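Local coordinates for activator of Hsp90 ATPase homologue 1/2-like C-terminal domain-containing protein (Staphylococcus saprophyticus subsp. saprophyticus, PDB 3Q6A) that is of unknown function but belongs to the AHA1 family, and its Bet v 1-like fold suggests a small-molecule or partner-protein binding role, at residues I3-Q8 / G111-L116; A74-I79 / E94-T99. One frame throughout, in Å; residues are numbered along the deposited sequence.

Contact 1. Residues I3-Q8 / G111-L116; sequences IITKMQ and GWVYML
Strand 3-8 runs almost parallel to the segment 111-116 of the C-terminal helix: the short axes cross at -18° and approach to 8.8 Å, a spacing filled mainly by side chains, with Met7 CG also resting on the Leu116 carbonyl. Ile3, Thr5 and Met7, the alternate residues of the strand, direct their CB atoms at the helix, which answers with Trp112, Val113 and Leu116. Thr5 sits in the middle. Its CG2 stands anti to the backbone N, and this methyl meets Leu116 CD1 at 3.7 Å and Val113 CG2 at 3.9 Å, crossing the valine at about a right angle. The same rotamer sets Thr5 OG1 anti to the carbonyl carbon, 3.8 Å from Trp112 CB, where Lys109 supplies its hydrogen bond. Met7, a selenomethionine, has CG anti to the backbone N but bends at chi2 and chi3 (71° and 74°), so the chain doubles back alongside Leu116: Met7 CB lies 3.7 Å from Leu116 CB, and Met7 CE returns to within 3.8 Å of that same atom. At the other end Ile3 CG2 approaches Trp112 CD1 obliquely at 4.2 Å, a looser contact. The indole nitrogen is engaged by Glu94 on the adjoining strand, and the second subunit packs on Thr5, Met7 and Val113, beside the dimer interface. Long helix 102-125 thus lies on the antiparallel sheet, as in Bet v 1-like folds. No hydrogen bond spans the segments; the chemistry implies a helix held against the first strand by apolar contact, burying 329 Å² in all, while neighbouring residues satisfy the polar groups of Thr5 and Trp112.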
# COMPACT_ATOMS: atom_id res chain seq x y z
N ILE D 3 -11.56 10.62 0.56
CA ILE D 3 -10.69 9.47 0.72
C ILE D 3 -9.61 9.86 1.72
O ILE D 3 -8.72 10.65 1.43
CB ILE D 3 -10.03 9.07 -0.62
CG1 ILE D 3 -11.12 8.88 -1.68
CG2 ILE D 3 -9.23 7.79 -0.44
CD1 ILE D 3 -10.59 8.54 -3.06
N ILE D 4 -9.71 9.29 2.92
CA ILE D 4 -8.77 9.57 3.99
C ILE D 4 -7.93 8.33 4.29
O ILE D 4 -8.48 7.24 4.55
CB ILE D 4 -9.51 10.02 5.28
CG1 ILE D 4 -10.37 11.25 4.97
CG2 ILE D 4 -8.51 10.35 6.38
CD1 ILE D 4 -11.31 11.64 6.09
N THR D 5 -6.61 8.47 4.23
CA THR D 5 -5.72 7.35 4.50
C THR D 5 -4.70 7.74 5.57
O THR D 5 -4.16 8.84 5.55
CB THR D 5 -4.98 6.92 3.22
OG1 THR D 5 -5.94 6.72 2.17
CG2 THR D 5 -4.24 5.62 3.45
N LYS D 6 -4.44 6.84 6.50
CA LYS D 6 -3.48 7.12 7.56
C LYS D 6 -2.38 6.07 7.56
O LYS D 6 -2.66 4.88 7.38
CB LYS D 6 -4.18 7.13 8.93
CG LYS D 6 -5.15 8.28 9.12
CD LYS D 6 -5.78 8.28 10.50
CE LYS D 6 -6.64 9.52 10.70
NZ LYS D 6 -7.27 9.58 12.05
N MSE D 7 -1.14 6.51 7.74
CA MSE D 7 0.00 5.60 7.75
C MSE D 7 1.00 5.98 8.83
O MSE D 7 1.43 7.13 8.92
CB MSE D 7 0.73 5.61 6.40
CG MSE D 7 1.92 4.64 6.33
SE MSE D 7 1.43 2.89 6.28
CE MSE D 7 0.77 2.77 4.53
N GLN D 8 1.37 5.01 9.65
CA GLN D 8 2.35 5.23 10.71
C GLN D 8 3.74 5.09 10.11
O GLN D 8 4.00 4.16 9.34
CB GLN D 8 2.15 4.21 11.84
CG GLN D 8 3.34 4.10 12.78
CD GLN D 8 3.54 5.33 13.65
OE1 GLN D 8 4.67 5.66 14.00
NE2 GLN D 8 2.44 5.99 14.03
N GLY D 111 -3.83 4.29 -4.84
CA GLY D 111 -2.70 5.18 -5.03
C GLY D 111 -2.16 5.77 -3.73
O GLY D 111 -0.95 5.82 -3.52
N TRP D 112 -3.07 6.21 -2.87
CA TRP D 112 -2.69 6.81 -1.60
C TRP D 112 -2.05 5.79 -0.69
O TRP D 112 -1.03 6.08 -0.07
CB TRP D 112 -3.91 7.42 -0.91
CG TRP D 112 -4.38 8.69 -1.56
CD1 TRP D 112 -5.56 8.88 -2.24
CD2 TRP D 112 -3.66 9.93 -1.64
NE1 TRP D 112 -5.61 10.17 -2.74
CE2 TRP D 112 -4.46 10.83 -2.39
CE3 TRP D 112 -2.42 10.36 -1.15
CZ2 TRP D 112 -4.05 12.14 -2.66
CZ3 TRP D 112 -2.01 11.67 -1.42
CH2 TRP D 112 -2.83 12.54 -2.17
N VAL D 113 -2.63 4.59 -0.62
CA VAL D 113 -2.06 3.56 0.25
C VAL D 113 -0.68 3.16 -0.24
O VAL D 113 0.24 3.02 0.55
CB VAL D 113 -2.94 2.31 0.30
CG1 VAL D 113 -2.28 1.25 1.19
CG2 VAL D 113 -4.32 2.68 0.86
N TYR D 114 -0.54 2.96 -1.54
CA TYR D 114 0.76 2.58 -2.08
C TYR D 114 1.82 3.68 -1.83
O TYR D 114 2.91 3.39 -1.36
CB TYR D 114 0.65 2.32 -3.59
CG TYR D 114 1.93 1.80 -4.18
CD1 TYR D 114 2.50 0.62 -3.72
CD2 TYR D 114 2.59 2.51 -5.19
CE1 TYR D 114 3.72 0.15 -4.24
CE2 TYR D 114 3.81 2.05 -5.72
CZ TYR D 114 4.36 0.87 -5.24
OH TYR D 114 5.55 0.41 -5.78
N MSE D 115 1.50 4.93 -2.15
CA MSE D 115 2.48 6.00 -1.93
C MSE D 115 2.94 6.06 -0.47
O MSE D 115 4.13 6.21 -0.20
CB MSE D 115 1.91 7.37 -2.34
CG MSE D 115 2.88 8.58 -2.17
SE MSE D 115 2.96 9.33 -0.48
CE MSE D 115 1.46 10.20 -0.49
N LEU D 116 2.00 5.92 0.46
CA LEU D 116 2.32 5.99 1.89
C LEU D 116 3.14 4.78 2.31
O LEU D 116 3.96 4.86 3.24
CB LEU D 116 1.02 6.13 2.72
CG LEU D 116 0.31 7.49 2.57
CD1 LEU D 116 -1.06 7.49 3.24
CD2 LEU D 116 1.21 8.57 3.18

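Contact 2. Residues A74-I79 / E94-T99; sequences AHPITI and EKDFDT
One face of the His75 imidazole carries the Phe97 ring in an offset stack, with centroids 4.2 Å apart and planes at 11°; Phe97 CZ lies over the imidazole centre, whereas His75 CE1 sits nearer the rim of the phenyl. At the imidazole edge are the carbonyl oxygens of Lys95 and Asp96; at the phenyl edge, in plane, is Glu94 C. His75 ND1 donates to Lys95 O at 3.0 Å, a bent bond (140° at the hydrogen) with the acceptor somewhat out of the ring plane. Chi1 puts His75 CG anti to the carbonyl carbon and so aims the ring at the loop; stack and bond then restrain its turn about CB-CG. Next along, Lys95 N bonds to Pro76 O at 2.9 Å and is nearly straight at 172°, while Glu94 CA makes a CA-H...O contact with the same oxygen. Asp96 OD2 lies 3.1 Å from Pro76 CD, at the CD-CG edge of the proline ring. Ile77 and Glu94 form an antiparallel non-hydrogen-bonded pair, their side chains side by side with Ile77 CG1 4.0 Å from Glu94 CG. This is the open end of an antiparallel beta-hairpin, where strand 87-94 leaves its partner 75-84 for the loop to the C-terminal helix of a Bet v 1-like fold.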
# COMPACT_ATOMS: atom_id res chain seq x y z
N ALA D 74 -9.34 19.22 -9.46
CA ALA D 74 -10.43 19.89 -8.76
C ALA D 74 -10.77 19.23 -7.43
O ALA D 74 -11.80 19.52 -6.83
CB ALA D 74 -11.67 19.97 -9.65
N HIS D 75 -9.90 18.32 -6.98
CA HIS D 75 -10.10 17.65 -5.70
C HIS D 75 -9.14 18.22 -4.65
O HIS D 75 -7.93 18.11 -4.80
CB HIS D 75 -9.84 16.14 -5.82
CG HIS D 75 -10.84 15.42 -6.66
ND1 HIS D 75 -12.17 15.32 -6.31
CD2 HIS D 75 -10.72 14.80 -7.86
CE1 HIS D 75 -12.83 14.67 -7.25
NE2 HIS D 75 -11.97 14.35 -8.20
N PRO D 76 -9.68 18.86 -3.60
CA PRO D 76 -8.82 19.43 -2.55
C PRO D 76 -8.01 18.30 -1.91
O PRO D 76 -8.54 17.21 -1.68
CB PRO D 76 -9.82 20.03 -1.56
CG PRO D 76 -10.97 20.41 -2.45
CD PRO D 76 -11.09 19.23 -3.38
N ILE D 77 -6.74 18.56 -1.62
CA ILE D 77 -5.88 17.55 -1.00
C ILE D 77 -5.08 18.16 0.15
O ILE D 77 -4.60 19.29 0.06
CB ILE D 77 -4.90 16.97 -2.02
CG1 ILE D 77 -5.66 16.11 -3.05
CG2 ILE D 77 -3.82 16.15 -1.32
CD1 ILE D 77 -4.77 15.62 -4.18
N THR D 78 -4.95 17.39 1.23
CA THR D 78 -4.17 17.82 2.39
C THR D 78 -3.38 16.62 2.88
O THR D 78 -3.89 15.49 2.87
CB THR D 78 -5.06 18.29 3.56
OG1 THR D 78 -5.94 17.23 3.94
CG2 THR D 78 -5.87 19.51 3.17
N ILE D 79 -2.13 16.87 3.24
CA ILE D 79 -1.25 15.85 3.77
C ILE D 79 -0.88 16.38 5.15
O ILE D 79 -0.22 17.41 5.25
CB ILE D 79 -0.01 15.69 2.92
CG1 ILE D 79 -0.42 15.32 1.48
CG2 ILE D 79 0.87 14.58 3.49
CD1 ILE D 79 0.73 15.17 0.51
N GLU D 94 -8.13 13.29 0.23
CA GLU D 94 -8.44 13.78 -1.11
C GLU D 94 -9.96 13.88 -1.10
O GLU D 94 -10.67 12.87 -1.04
CB GLU D 94 -7.95 12.81 -2.19
CG GLU D 94 -8.39 13.23 -3.59
CD GLU D 94 -7.75 12.43 -4.71
OE1 GLU D 94 -7.40 11.25 -4.50
OE2 GLU D 94 -7.61 12.98 -5.82
N LYS D 95 -10.45 15.11 -1.13
CA LYS D 95 -11.86 15.39 -0.99
C LYS D 95 -12.72 15.47 -2.23
O LYS D 95 -12.23 15.66 -3.35
CB LYS D 95 -12.04 16.70 -0.22
CG LYS D 95 -11.21 16.77 1.04
CD LYS D 95 -11.33 18.14 1.69
CE LYS D 95 -10.58 18.16 3.01
NZ LYS D 95 -10.77 19.47 3.70
N ASP D 96 -14.02 15.34 -1.97
CA ASP D 96 -15.10 15.43 -2.94
C ASP D 96 -15.18 14.35 -4.01
O ASP D 96 -14.66 14.50 -5.12
CB ASP D 96 -15.06 16.83 -3.59
CG ASP D 96 -14.96 17.95 -2.55
OD1 ASP D 96 -15.72 17.91 -1.55
OD2 ASP D 96 -14.13 18.86 -2.73
N PHE D 97 -15.87 13.26 -3.66
CA PHE D 97 -16.08 12.13 -4.55
C PHE D 97 -17.51 11.63 -4.40
O PHE D 97 -18.16 11.91 -3.39
CB PHE D 97 -15.12 10.99 -4.21
CG PHE D 97 -13.70 11.25 -4.62
CD1 PHE D 97 -13.28 10.96 -5.91
CD2 PHE D 97 -12.78 11.77 -3.72
CE1 PHE D 97 -11.97 11.18 -6.30
CE2 PHE D 97 -11.47 12.00 -4.10
CZ PHE D 97 -11.06 11.71 -5.39
N ASP D 98 -17.99 10.89 -5.40
CA ASP D 98 -19.34 10.35 -5.37
C ASP D 98 -19.31 8.83 -5.25
O ASP D 98 -18.28 8.20 -5.52
CB ASP D 98 -20.10 10.75 -6.65
N THR D 99 -20.43 8.24 -4.84
CA THR D 99 -20.51 6.80 -4.70
C THR D 99 -20.77 6.11 -6.03
O THR D 99 -20.45 4.93 -6.21

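Overall arrangement
From the N terminus, strand 3-9 forms one edge of the antiparallel sheet within the chain, and contact 1 joins it to helix 102-125, closing a loop over most of the sequence. Contact 2 lies wholly within that loop: it closes a much shorter one, the hairpin of strands 75-84 and 87-94, at the point where the chain departs for the helix. The centres are about 13 Å apart, yet the two meet directly. Ile3 N probably hydrogen-bonds to Glu94 O, Ile3 packs on Phe97, and Trp112 packs on Ile77. Thus the first strand, the hairpin end and the long helix are tied at one corner, with both segments of contact 1 touching contact 2.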